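Local coordinates for uncharacterized protein (Neosartorya fumigata, PDB 5J5L) that binds the fatty acid arachidonic acid and is probably a cell-wall mannoprotein recognised by the host antibody response, at residues K14-T19 / Q42-D47. Residues are numbered along the deposited sequence; the frame is centred on the assembly and turned at random.
Sequences KTDINT and QQLESD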
# COMPACT_ATOMS: atom_id res chain seq x y z
N LYS A 14 -5.15 -4.65 2.87
CA LYS A 14 -5.69 -5.25 1.64
C LYS A 14 -7.10 -4.75 1.40
O LYS A 14 -7.46 -4.33 0.29
CB LYS A 14 -5.69 -6.77 1.75
CG LYS A 14 -6.00 -7.49 0.44
CD LYS A 14 -6.03 -8.99 0.67
CE LYS A 14 -6.05 -9.78 -0.62
NZ LYS A 14 -4.67 -10.03 -1.13
N THR A 15 -7.93 -4.80 2.44
CA THR A 15 -9.30 -4.30 2.33
C THR A 15 -9.35 -2.83 1.94
O THR A 15 -10.11 -2.45 1.03
CB THR A 15 -10.08 -4.60 3.61
OG1 THR A 15 -10.06 -6.01 3.82
CG2 THR A 15 -11.52 -4.14 3.50
N ASP A 16 -8.51 -2.00 2.57
CA ASP A 16 -8.43 -0.57 2.25
C ASP A 16 -8.11 -0.34 0.77
O ASP A 16 -8.74 0.50 0.12
CB ASP A 16 -7.33 0.13 3.05
CG ASP A 16 -7.59 0.20 4.55
OD1 ASP A 16 -8.77 0.11 5.03
OD2 ASP A 16 -6.58 0.41 5.28
N ILE A 17 -7.11 -1.06 0.26
CA ILE A 17 -6.67 -0.91 -1.12
C ILE A 17 -7.81 -1.25 -2.07
O ILE A 17 -8.06 -0.52 -3.03
CB ILE A 17 -5.44 -1.77 -1.44
CG1 ILE A 17 -4.21 -1.26 -0.67
CG2 ILE A 17 -5.13 -1.76 -2.93
CD1 ILE A 17 -3.10 -2.29 -0.52
N ASN A 18 -8.50 -2.36 -1.81
CA ASN A 18 -9.56 -2.78 -2.72
C ASN A 18 -10.74 -1.84 -2.69
O ASN A 18 -11.36 -1.59 -3.72
CB ASN A 18 -9.92 -4.23 -2.44
CG ASN A 18 -8.78 -5.16 -2.84
OD1 ASN A 18 -8.12 -4.95 -3.88
ND2 ASN A 18 -8.54 -6.17 -2.03
N THR A 19 -11.00 -1.25 -1.53
CA THR A 19 -12.01 -0.19 -1.44
C THR A 19 -11.60 1.04 -2.25
O THR A 19 -12.41 1.58 -3.00
CB THR A 19 -12.28 0.17 0.03
OG1 THR A 19 -12.72 -1.01 0.72
CG2 THR A 19 -13.34 1.27 0.14
N GLN A 42 -6.52 8.11 3.49
CA GLN A 42 -5.92 8.52 4.76
C GLN A 42 -6.02 7.39 5.79
O GLN A 42 -5.10 7.19 6.60
CB GLN A 42 -6.54 9.81 5.27
CG GLN A 42 -6.11 11.02 4.45
CD GLN A 42 -4.69 11.46 4.78
OE1 GLN A 42 -3.76 11.28 3.99
NE2 GLN A 42 -4.52 12.03 5.96
N GLN A 43 -7.13 6.65 5.73
CA GLN A 43 -7.28 5.42 6.54
C GLN A 43 -6.20 4.41 6.16
O GLN A 43 -5.58 3.78 7.03
CB GLN A 43 -8.66 4.81 6.35
CG GLN A 43 -8.98 3.69 7.33
CD GLN A 43 -8.86 4.13 8.79
OE1 GLN A 43 -9.51 5.07 9.23
NE2 GLN A 43 -8.01 3.43 9.55
N LEU A 44 -5.96 4.27 4.86
CA LEU A 44 -4.92 3.38 4.36
C LEU A 44 -3.55 3.78 4.91
O LEU A 44 -2.81 2.93 5.41
CB LEU A 44 -4.90 3.35 2.83
CG LEU A 44 -3.77 2.60 2.12
CD1 LEU A 44 -3.66 1.16 2.62
CD2 LEU A 44 -3.95 2.64 0.61
N GLU A 45 -3.23 5.07 4.84
CA GLU A 45 -1.96 5.56 5.42
C GLU A 45 -1.82 5.17 6.89
O GLU A 45 -0.77 4.68 7.32
CB GLU A 45 -1.84 7.08 5.25
CG GLU A 45 -1.62 7.56 3.83
CD GLU A 45 -1.21 9.04 3.75
OE1 GLU A 45 -0.81 9.62 4.77
OE2 GLU A 45 -1.28 9.63 2.66
N SER A 46 -2.88 5.39 7.66
CA SER A 46 -2.90 5.08 9.08
C SER A 46 -2.69 3.58 9.32
O SER A 46 -1.96 3.18 10.22
CB SER A 46 -4.24 5.51 9.69
OG SER A 46 -4.26 5.34 11.09
N ASP A 47 -3.37 2.77 8.52
CA ASP A 47 -3.30 1.31 8.64
C ASP A 47 -1.91 0.77 8.29
O ASP A 47 -1.44 -0.19 8.92
CB ASP A 47 -4.41 0.66 7.81
CG ASP A 47 -5.82 0.92 8.39
OD1 ASP A 47 -5.95 1.23 9.60
OD2 ASP A 47 -6.82 0.82 7.64
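Asp16 meets Leu44 and Asp47 where helix 3-26 packs against helix 31-56, neighbours in the all-helical bundle that encloses arachidonic acid. The two local axes run nearly antiparallel, at 160°, and approach to 9.4 Å. Asp16 points toward the partner helix, and its short side chain fits this gap: CB lies 3.8 Å from Leu44 CD1, while the carboxylate reaches on to Asp47. With CG anti to the carbonyl carbon (chi1 -67°), the carboxylate carbon lies 3.2 Å from Asp47 OD2, and the two side chains cross at about a right angle. Asp16 OD2 and Asp47 OD2 are 2.4 Å apart, and the carboxylate planes are nearly coplanar. So short a separation, if accurate, suggests that one of the acids carries a proton, which would ease the repulsion of like charges. Ile17 is buried, and its CG1 touches Leu44 CD2 at 4.1 Å; helix 63-89 covers it through Ile80 and Ser83. Leucine suits position 44 because both methyls of its forked end pack on Ile17 CG1, while the nearest atoms of its side chain and the bound lipid are about 4 Å apart; it also touches Leu110 of helix 100-124. At the exposed margin, Gln43, one turn before Asp47, hydrogen-bonds to this acid: its NE2 donates to Asp47 OD1 at 3.0 Å, meeting that oxygen from above the carboxylate plane, 41° out of it.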